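Local coordinates for protein endo-n-acetyl-beta-d-glucosaminidase (Hypocrea jecorina, PDB 4AC1) that cleaves N-linked glycans as an endo-beta-N-acetylglucosaminidase of glycoside hydrolase family 18 and is responsible for deglycosylating the fungus's own cellulases, at residues P3-Y8 / W269-I274; I31-L36 / A74-M79; D202-V207 / V243-Q248. One frame throughout, in Å; residues are numbered along the deposited sequence. Where two conformers were deposited one is given.

Interaction 1: residues P3-Y8 / W269-I274; sequences PRLIVY and WEWAQI. With ZN (zinc ion), chain H.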
loop_
_atom_site.group_PDB
_atom_site.type_symbol
_atom_site.label_atom_id
_atom_site.label_comp_id
_atom_site.label_asym_id
_atom_site.label_seq_id
_atom_site.Cartn_x
_atom_site.Cartn_y
_atom_site.Cartn_z
ATOM N N PRO A 3 9.730 9.391 8.753
ATOM C CA PRO A 3 8.585 9.044 7.917
ATOM C C PRO A 3 8.874 7.897 6.951
ATOM O O PRO A 3 9.989 7.758 6.442
ATOM C CB PRO A 3 8.352 10.335 7.124
ATOM C CG PRO A 3 9.717 10.894 6.950
ATOM C CD PRO A 3 10.417 10.599 8.253
ATOM N N ARG A 4 7.856 7.088 6.691
ATOM C CA ARG A 4 7.958 6.028 5.687
ATOM C C ARG A 4 7.873 6.634 4.292
ATOM O O ARG A 4 7.195 7.659 4.086
ATOM C CB ARG A 4 6.837 5.008 5.868
ATOM C CG ARG A 4 6.751 4.448 7.284
ATOM C CD ARG A 4 5.586 3.493 7.409
ATOM N NE ARG A 4 5.294 3.092 8.788
ATOM C CZ ARG A 4 4.471 3.742 9.610
ATOM N NH1 ARG A 4 3.889 4.863 9.229
ATOM N NH2 ARG A 4 4.224 3.269 10.827
ATOM N N LEU A 5 8.584 6.025 3.345
ATOM C CA LEU A 5 8.415 6.332 1.934
ATOM C C LEU A 5 8.118 5.026 1.240
ATOM O O LEU A 5 8.969 4.128 1.188
ATOM C CB LEU A 5 9.660 6.989 1.325
ATOM C CG LEU A 5 9.585 7.278 -0.183
ATOM C CD1 LEU A 5 8.387 8.180 -0.543
ATOM C CD2 LEU A 5 10.886 7.877 -0.705
ATOM N N ILE A 6 6.903 4.922 0.718
ATOM C CA ILE A 6 6.347 3.669 0.244
ATOM C C ILE A 6 5.997 3.817 -1.221
ATOM O O ILE A 6 5.379 4.802 -1.607
ATOM C CB ILE A 6 5.058 3.363 1.021
ATOM C CG1 ILE A 6 5.364 3.193 2.517
ATOM C CG2 ILE A 6 4.328 2.135 0.451
ATOM C CD1 ILE A 6 4.327 3.799 3.427
ATOM N N VAL A 7 6.406 2.861 -2.041
ATOM C CA VAL A 7 6.096 2.873 -3.475
ATOM C C VAL A 7 5.370 1.583 -3.846
ATOM O O VAL A 7 5.864 0.471 -3.563
ATOM C CB VAL A 7 7.372 2.996 -4.328
ATOM C CG1 VAL A 7 7.074 2.714 -5.818
ATOM C CG2 VAL A 7 8.006 4.366 -4.137
ATOM N N TYR A 8 4.188 1.731 -4.443
ATOM C CA TYR A 8 3.468 0.613 -5.036
ATOM C C TYR A 8 4.019 0.301 -6.420
ATOM O O TYR A 8 4.246 1.212 -7.235
ATOM C CB TYR A 8 1.986 0.938 -5.162
ATOM C CG TYR A 8 1.181 0.894 -3.872
ATOM C CD1 TYR A 8 1.041 2.016 -3.051
ATOM C CD2 TYR A 8 0.538 -0.282 -3.482
ATOM C CE1 TYR A 8 0.296 1.954 -1.871
ATOM C CE2 TYR A 8 -0.218 -0.348 -2.315
ATOM C CZ TYR A 8 -0.332 0.776 -1.518
ATOM O OH TYR A 8 -1.084 0.735 -0.362
ATOM N N TRP A 269 12.247 6.931 -10.928
ATOM C CA TRP A 269 12.830 7.079 -9.584
ATOM C C TRP A 269 12.951 8.530 -9.128
ATOM O O TRP A 269 13.174 8.785 -7.939
ATOM C CB TRP A 269 14.220 6.441 -9.534
ATOM C CG TRP A 269 15.116 6.993 -10.591
ATOM C CD1 TRP A 269 15.831 8.149 -10.526
ATOM C CD2 TRP A 269 15.363 6.434 -11.888
ATOM N NE1 TRP A 269 16.525 8.341 -11.703
ATOM C CE2 TRP A 269 16.256 7.304 -12.555
ATOM C CE3 TRP A 269 14.911 5.289 -12.553
ATOM C CZ2 TRP A 269 16.724 7.054 -13.854
ATOM C CZ3 TRP A 269 15.388 5.030 -13.838
ATOM C CH2 TRP A 269 16.277 5.917 -14.476
ATOM N N GLU A 270 12.812 9.489 -10.049
ATOM C CA GLU A 270 12.951 10.885 -9.661
ATOM C C GLU A 270 11.887 11.317 -8.652
ATOM O O GLU A 270 12.173 12.123 -7.768
ATOM C CB GLU A 270 12.985 11.811 -10.869
ATOM C CG GLU A 270 14.271 11.672 -11.663
ATOM C CD GLU A 270 14.331 12.569 -12.875
ATOM O OE1 GLU A 270 13.299 13.166 -13.228
ATOM O OE2 GLU A 270 15.423 12.666 -13.496
ATOM N N TRP A 271 10.680 10.752 -8.762
ATOM C CA TRP A 271 9.632 10.993 -7.782
ATOM C C TRP A 271 10.131 10.688 -6.364
ATOM O O TRP A 271 10.013 11.512 -5.471
ATOM C CB TRP A 271 8.404 10.132 -8.102
ATOM C CG TRP A 271 7.225 10.374 -7.198
ATOM C CD1 TRP A 271 6.237 11.297 -7.382
ATOM C CD2 TRP A 271 6.918 9.688 -5.978
ATOM N NE1 TRP A 271 5.330 11.230 -6.355
ATOM C CE2 TRP A 271 5.722 10.247 -5.478
ATOM C CE3 TRP A 271 7.534 8.650 -5.262
ATOM C CZ2 TRP A 271 5.137 9.814 -4.288
ATOM C CZ3 TRP A 271 6.940 8.215 -4.078
ATOM C CH2 TRP A 271 5.749 8.786 -3.609
ATOM N N ALA A 272 10.708 9.497 -6.174
ATOM C CA ALA A 272 11.211 9.107 -4.858
ATOM C C ALA A 272 12.334 10.002 -4.355
ATOM O O ALA A 272 12.432 10.228 -3.159
ATOM C CB ALA A 272 11.638 7.640 -4.848
ATOM N N GLN A 273 13.169 10.506 -5.264
ATOM C CA GLN A 273 14.175 11.510 -4.905
ATOM C C GLN A 273 13.541 12.804 -4.379
ATOM O O GLN A 273 13.918 13.308 -3.330
ATOM C CB GLN A 273 15.069 11.824 -6.108
ATOM C CG GLN A 273 15.941 10.672 -6.562
ATOM C CD GLN A 273 16.741 10.988 -7.804
ATOM O OE1 GLN A 273 16.220 11.565 -8.758
ATOM N NE2 GLN A 273 17.997 10.566 -7.821
ATOM N N ILE A 274 12.549 13.316 -5.103
ATOM C CA ILE A 274 11.848 14.529 -4.693
ATOM C C ILE A 274 11.145 14.347 -3.352
ATOM O O ILE A 274 11.241 15.194 -2.457
ATOM C CB ILE A 274 10.859 14.994 -5.798
ATOM C CG1 ILE A 274 11.655 15.485 -7.012
ATOM C CG2 ILE A 274 9.913 16.079 -5.276
ATOM C CD1 ILE A 274 10.826 15.983 -8.156
HETATM ZN ZN ZN H . 15.764 13.607 -15.330
HETATM O O HOH W 1 13.894 14.187 -15.491
HETATM O O HOH W 2 16.222 14.518 -17.166
HETATM O O HOH W 3 17.952 13.119 -15.173
HETATM O O HOH W 4 16.230 15.419 -14.363
#

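Interaction 2: residues I31-L36 / A74-M79; sequences IALTHL and AGVKVM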
loop_
_atom_site.group_PDB
_atom_site.type_symbol
_atom_site.label_atom_id
_atom_site.label_comp_id
_atom_site.label_asym_id
_atom_site.label_seq_id
_atom_site.Cartn_x
_atom_site.Cartn_y
_atom_site.Cartn_z
ATOM N N ILE A 31 17.636 8.747 -2.222
ATOM C CA ILE A 31 16.333 8.100 -2.039
ATOM C C ILE A 31 16.335 7.359 -0.714
ATOM O O ILE A 31 17.270 6.595 -0.420
ATOM C CB ILE A 31 16.010 7.121 -3.189
ATOM C CG1 ILE A 31 16.077 7.839 -4.547
ATOM C CG2 ILE A 31 14.629 6.492 -2.982
ATOM C CD1 ILE A 31 15.852 6.935 -5.725
ATOM N N ALA A 32 15.309 7.599 0.099
ATOM C CA ALA A 32 15.174 6.883 1.363
ATOM C C ALA A 32 13.909 6.042 1.321
ATOM O O ALA A 32 12.956 6.285 2.069
ATOM C CB ALA A 32 15.166 7.857 2.553
ATOM N N LEU A 33 13.886 5.074 0.408
ATOM C CA LEU A 33 12.739 4.193 0.284
ATOM C C LEU A 33 12.679 3.262 1.483
ATOM O O LEU A 33 13.679 2.631 1.799
ATOM C CB LEU A 33 12.860 3.350 -0.981
ATOM C CG LEU A 33 11.660 2.458 -1.295
ATOM C CD1 LEU A 33 10.484 3.305 -1.746
ATOM C CD2 LEU A 33 12.014 1.453 -2.362
ATOM N N THR A 34 11.546 3.198 2.177
ATOM C CA THR A 34 11.427 2.270 3.300
ATOM C C THR A 34 10.653 1.000 2.947
ATOM O O THR A 34 10.923 -0.046 3.517
ATOM C CB THR A 34 10.824 2.942 4.535
ATOM O OG1 THR A 34 9.524 3.436 4.211
ATOM C CG2 THR A 34 11.698 4.098 5.001
ATOM N N HIS A 35 9.698 1.093 2.016
ATOM C CA HIS A 35 8.827 -0.031 1.684
ATOM C C HIS A 35 8.538 -0.076 0.201
ATOM O O HIS A 35 8.225 0.963 -0.391
ATOM C CB HIS A 35 7.495 0.096 2.438
ATOM C CG HIS A 35 7.656 0.098 3.919
ATOM N ND1 HIS A 35 8.011 1.229 4.623
ATOM C CD2 HIS A 35 7.588 -0.909 4.819
ATOM C CE1 HIS A 35 8.136 0.919 5.902
ATOM N NE2 HIS A 35 7.891 -0.373 6.043
ATOM N N LEU A 36 8.577 -1.274 -0.380
ATOM C CA LEU A 36 8.197 -1.500 -1.765
ATOM C C LEU A 36 7.043 -2.498 -1.711
ATOM O O LEU A 36 7.214 -3.598 -1.146
ATOM C CB LEU A 36 9.381 -2.061 -2.568
ATOM C CG LEU A 36 9.285 -2.217 -4.100
ATOM C CD1 LEU A 36 8.364 -3.353 -4.544
ATOM C CD2 LEU A 36 8.933 -0.903 -4.823
ATOM N N ALA A 74 19.373 -3.834 0.790
ATOM C CA ALA A 74 19.569 -2.398 0.946
ATOM C C ALA A 74 18.764 -1.813 2.111
ATOM O O ALA A 74 18.908 -0.633 2.429
ATOM C CB ALA A 74 19.233 -1.678 -0.342
ATOM N N GLY A 75 17.933 -2.632 2.753
ATOM C CA GLY A 75 17.160 -2.181 3.907
ATOM C C GLY A 75 15.692 -1.872 3.656
ATOM O O GLY A 75 14.991 -1.445 4.580
ATOM N N VAL A 76 15.233 -2.078 2.424
ATOM C CA VAL A 76 13.831 -1.874 2.066
ATOM C C VAL A 76 13.019 -3.058 2.558
ATOM O O VAL A 76 13.463 -4.200 2.454
ATOM C CB VAL A 76 13.668 -1.720 0.533
ATOM C CG1 VAL A 76 12.197 -1.519 0.148
ATOM C CG2 VAL A 76 14.505 -0.558 0.029
ATOM N N LYS A 77 11.836 -2.797 3.104
ATOM C CA LYS A 77 10.916 -3.881 3.438
ATOM C C LYS A 77 10.050 -4.162 2.220
ATOM O O LYS A 77 9.408 -3.242 1.668
ATOM C CB LYS A 77 10.045 -3.494 4.640
ATOM C CG LYS A 77 10.799 -3.126 5.911
ATOM C CD LYS A 77 11.723 -4.223 6.396
ATOM C CE LYS A 77 12.496 -3.764 7.620
ATOM N NZ LYS A 77 12.735 -4.894 8.557
ATOM N N VAL A 78 10.037 -5.414 1.780
ATOM C CA VAL A 78 9.260 -5.783 0.607
ATOM C C VAL A 78 7.963 -6.437 1.066
ATOM O O VAL A 78 7.979 -7.461 1.746
ATOM C CB VAL A 78 10.069 -6.682 -0.370
ATOM C CG1 VAL A 78 9.182 -7.175 -1.515
ATOM C CG2 VAL A 78 11.251 -5.905 -0.931
ATOM N N MET A 79 6.847 -5.833 0.668
ATOM C CA MET A 79 5.510 -6.284 1.028
ATOM C C MET A 79 4.740 -6.660 -0.226
ATOM O O MET A 79 5.162 -6.347 -1.349
ATOM C CB MET A 79 4.733 -5.142 1.684
ATOM C CG MET A 79 5.333 -4.637 2.972
ATOM S SD MET A 79 4.554 -3.146 3.611
ATOM C CE MET A 79 2.875 -3.733 3.949
HETATM O O HOH W 5 12.684 -0.019 5.778
#

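Interaction 3: residues D202-V207 / V243-Q248; sequences DYDRIV and VSEYGQ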
loop_
_atom_site.group_PDB
_atom_site.type_symbol
_atom_site.label_atom_id
_atom_site.label_comp_id
_atom_site.label_asym_id
_atom_site.label_seq_id
_atom_site.Cartn_x
_atom_site.Cartn_y
_atom_site.Cartn_z
ATOM N N ASP A 202 -7.739 17.832 5.574
ATOM C CA ASP A 202 -8.162 16.428 5.582
ATOM C C ASP A 202 -7.342 15.556 6.538
ATOM O O ASP A 202 -7.910 14.812 7.354
ATOM C CB ASP A 202 -8.162 15.858 4.164
ATOM C CG ASP A 202 -9.213 16.520 3.263
ATOM O OD1 ASP A 202 -10.058 17.295 3.776
ATOM O OD2 ASP A 202 -9.215 16.287 2.037
ATOM N N TYR A 203 -6.018 15.671 6.455
ATOM C CA TYR A 203 -5.132 14.937 7.350
ATOM C C TYR A 203 -5.468 15.267 8.813
ATOM O O TYR A 203 -5.582 14.364 9.652
ATOM C CB TYR A 203 -3.663 15.241 7.012
ATOM C CG TYR A 203 -2.656 14.274 7.600
ATOM C CD1 TYR A 203 -2.291 14.338 8.942
ATOM C CD2 TYR A 203 -2.062 13.296 6.799
ATOM C CE1 TYR A 203 -1.367 13.446 9.474
ATOM C CE2 TYR A 203 -1.129 12.403 7.325
ATOM C CZ TYR A 203 -0.789 12.496 8.659
ATOM O OH TYR A 203 0.114 11.636 9.235
ATOM N N ASP A 204 -5.651 16.554 9.114
ATOM C CA ASP A 204 -6.011 16.979 10.479
ATOM C C ASP A 204 -7.351 16.390 10.941
ATOM O O ASP A 204 -7.500 15.998 12.098
ATOM C CB ASP A 204 -6.095 18.511 10.592
ATOM C CG ASP A 204 -4.730 19.222 10.518
ATOM O OD1 ASP A 204 -3.660 18.624 10.760
ATOM O OD2 ASP A 204 -4.745 20.437 10.235
ATOM N N ARG A 205 -8.331 16.349 10.041
ATOM C CA ARG A 205 -9.635 15.765 10.357
ATOM C C ARG A 205 -9.513 14.264 10.680
ATOM O O ARG A 205 -10.156 13.748 11.606
ATOM C CB ARG A 205 -10.618 16.015 9.210
ATOM C CG ARG A 205 -12.084 15.761 9.556
ATOM C CD ARG A 205 -13.026 16.124 8.402
ATOM N NE ARG A 205 -12.932 17.531 8.025
ATOM C CZ ARG A 205 -12.354 17.998 6.922
ATOM N NH1 ARG A 205 -11.792 17.181 6.043
ATOM N NH2 ARG A 205 -12.333 19.309 6.704
ATOM N N ILE A 206 -8.671 13.570 9.920
ATOM C CA ILE A 206 -8.441 12.152 10.150
ATOM C C ILE A 206 -7.807 11.940 11.537
ATOM O O ILE A 206 -8.239 11.073 12.301
ATOM C CB ILE A 206 -7.559 11.569 9.034
ATOM C CG1 ILE A 206 -8.362 11.454 7.730
ATOM C CG2 ILE A 206 -6.982 10.230 9.455
ATOM C CD1 ILE A 206 -7.514 11.273 6.472
ATOM N N VAL A 207 -6.810 12.756 11.871
ATOM C CA VAL A 207 -6.157 12.661 13.181
ATOM C C VAL A 207 -7.163 12.912 14.312
ATOM O O VAL A 207 -7.180 12.186 15.313
ATOM C CB VAL A 207 -4.934 13.594 13.292
ATOM C CG1 VAL A 207 -4.418 13.645 14.732
ATOM C CG2 VAL A 207 -3.834 13.127 12.346
ATOM N N VAL A 243 4.123 18.444 9.868
ATOM C CA VAL A 243 5.270 18.149 10.725
ATOM C C VAL A 243 5.379 19.173 11.871
ATOM O O VAL A 243 5.717 18.825 13.001
ATOM C CB VAL A 243 6.565 18.027 9.871
ATOM C CG1 VAL A 243 7.838 18.096 10.726
ATOM C CG2 VAL A 243 6.526 16.729 9.061
ATOM N N SER A 244 5.059 20.438 11.573
ATOM C CA SER A 244 5.065 21.478 12.620
ATOM C C SER A 244 4.020 21.199 13.714
ATOM O O SER A 244 4.210 21.578 14.881
ATOM C CB SER A 244 4.890 22.873 12.015
ATOM O OG SER A 244 3.535 23.172 11.757
ATOM N N GLU A 245 2.934 20.524 13.332
ATOM C CA GLU A 245 1.867 20.140 14.257
ATOM C C GLU A 245 2.203 18.875 15.035
ATOM O O GLU A 245 1.994 18.819 16.250
ATOM C CB GLU A 245 0.565 19.864 13.499
ATOM C CG GLU A 245 -0.046 21.017 12.741
ATOM C CD GLU A 245 -1.412 20.638 12.200
ATOM O OE1 GLU A 245 -1.465 20.044 11.110
ATOM O OE2 GLU A 245 -2.420 20.879 12.894
ATOM N N TYR A 246 2.690 17.854 14.326
ATOM C CA TYR A 246 2.758 16.495 14.868
ATOM C C TYR A 246 4.165 15.978 15.132
ATOM O O TYR A 246 4.312 14.948 15.790
ATOM C CB TYR A 246 1.997 15.512 13.958
ATOM C CG TYR A 246 0.561 15.931 13.693
ATOM C CD1 TYR A 246 -0.336 16.084 14.744
ATOM C CD2 TYR A 246 0.111 16.200 12.395
ATOM C CE1 TYR A 246 -1.651 16.481 14.522
ATOM C CE2 TYR A 246 -1.221 16.598 12.157
ATOM C CZ TYR A 246 -2.086 16.748 13.238
ATOM O OH TYR A 246 -3.396 17.148 13.029
ATOM N N GLY A 247 5.179 16.665 14.608
ATOM C CA GLY A 247 6.566 16.214 14.738
ATOM C C GLY A 247 6.954 15.149 13.731
ATOM O O GLY A 247 7.938 15.296 13.005
ATOM N N GLN A 248 6.174 14.074 13.697
ATOM C CA GLN A 248 6.376 12.994 12.731
ATOM C C GLN A 248 5.031 12.633 12.114
ATOM O O GLN A 248 4.040 12.508 12.836
ATOM C CB GLN A 248 6.951 11.745 13.407
ATOM C CG GLN A 248 8.281 11.941 14.142
ATOM C CD GLN A 248 8.848 10.640 14.684
ATOM O OE1 GLN A 248 8.299 10.049 15.616
ATOM N NE2 GLN A 248 9.938 10.174 14.091
HETATM O O HOH W 6 -6.007 17.165 14.195
#

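Interaction 1: residues P3-Y8 / W269-I274
L5 and V7, on the first strand of the glycosidase barrel, pack outward against W271 and A272 of its last helix, 270-279. The L5 side chain, its CG anti to the backbone N (chi1 177°), divides its methyls between two partners. CD1 sits 3.8 Å from CZ3 of the W271 indole, while CD2 lies 4.2 Å from A272 CB and packs 3.7 Å from A272 O, a carbonyl hydrogen-bonded to T276 OG1. V7 adds CG2 to the same indole corner, 4.0 Å from W271 CZ3. Each of the two side chains runs past the indole in the direction opposite to it, meeting the ring obliquely. This is the strand-to-helix layering of a (beta/alpha)8 barrel, here between the two ends of the chain: strand and helix segments run nearly antiparallel at 163°, their axes 10.2 Å apart. I6, between the two, points away from the helix and rests on W185 and N187 of strand 185-189. E270, which does not touch the strand segment, binds a zinc ion through OE2 at 2.1 Å. Its OE1 accepts a hydrogen bond of 2.6 Å from water 1, itself a zinc ligand, and E267 and three more waters complete the coordination.

Interaction 2: residues I31-L36 / A74-M79
H35 and K77 sit side by side on one face of two neighbouring parallel strands, with M79 SD also reaching the histidine ring. The imidazole of H35, its CG beside the backbone N and anti to the carbonyl carbon (chi1 -60°), crosses the lysine stem obliquely, and CD2 comes 3.6 Å from K77 CB. The same CD2 lies 4.0 Å from the sulfur SD of M79, again in an oblique approach. K77 touches with the base of its chain, whose end leads away to the exposed surface. ND1 of H35 is hydrogen-bonded to T34 OG1 at 2.7 Å; W185, from strand 185-189, meets the imidazole edge-to-face.

V76 works differently, wedging its two methyls against the backbone and side chains of strand 35-42 and its lead-in. CG1, anti to the backbone N (chi1 179°), is 3.9 Å from L36 CB and also 3.9 Å from L33 CD2; CG2 rests on L33 O and CD2. L36 and V78 turn to the opposite face from H35, where V78 packs on helix 62-73 and L36 on helix 24-27.

Parallel-strand bonding fixes the register: K77 N gives to T34 O at 2.9 Å, L36 N to K77 O at 3.0 Å, and M79 N to L36 O at 2.9 Å. Helix 62-73, ended by a Schellman motif at G75, connects these strands in the beta-alpha-beta crossover of a TIM barrel. Water 5 donates to both T34 O and G75 O, bridging the turn to the strand entry. T34 O thus receives two donors, and the bond at ND1 should limit rotation of the imidazole, keeping CD2 against the apolar lysine base and the thioether.

Interaction 3: residues D202-V207 / V243-Q248
Y246 reaches across to helix 201-208 and anchors on D204 by a polar contact. Its CG lies anti to the carbonyl carbon and beside the backbone N (chi1 -54°), which starts the ring toward that helix. Its OH donates a hydrogen bond of 2.7 Å to D204 OD1, approaching from above the carboxylate plane, 43° out of it. E245 brings a second acid to the same oxygen: its OE1 is 2.6 Å from D204 OD1, with the two carboxylate planes 77° apart. Oxygens this close suggest that one of the acid groups probably holds a proton. D204 OD2 has a weak hydrogen bond with T200 OG1. Water 6 donates to D204 O at 2.8 Å and to Y246 OH at 2.9 Å. R205 NH1 makes a salt bridge of 2.9 Å to D202 OD1 within its own helix and another to E162.

These two helices belong to the outer layer of the (beta/alpha)8 barrel, consecutive helices separated by strand 216-221, and their contact lies near the protein surface. The apolar part flanks the tyrosine ring. Y203 lays CD1 4.1 Å from Y246 CE2; the two side chains pass in opposite directions, the contact oblique to both rings, while Y203 OH bonds V216 O. V207 meets the tyrosine tip to tip, with CG1 4.0 Å from Y246 CE1. From its own helix, E245 sets CB over the centre of the Y246 ring, 3.7 Å above the plane. A phenylalanine in place of Y246 would probably leave D204 OD1 without its hydroxyl donor and water 6 without one of its two acceptors, weakening the tie between the helices.

How the interactions relate
Interactions 1 and 2 are continuous: their centres are 9 Å apart and strands 4-9 and 35-42 are neighbours in the barrel. L5 N is 2.9 Å from T34 OG1 and V7 N is 3.1 Å from H35 O, both probable hydrogen bonds. Interaction 3 stands apart, its centre 20 Å from that of interaction 1 and 24 Å from that of interaction 2, between two outer helices. Toward the barrel interior, the side chain of I6 comes about 11 Å from that of D125, and M79 about 10 Å; D125, at the end of strand 121-125, is seen to bind zinc in a structure of this protein, though no zinc is bound to it in this model. In this family the active site lies at the C-terminal ends of such strands.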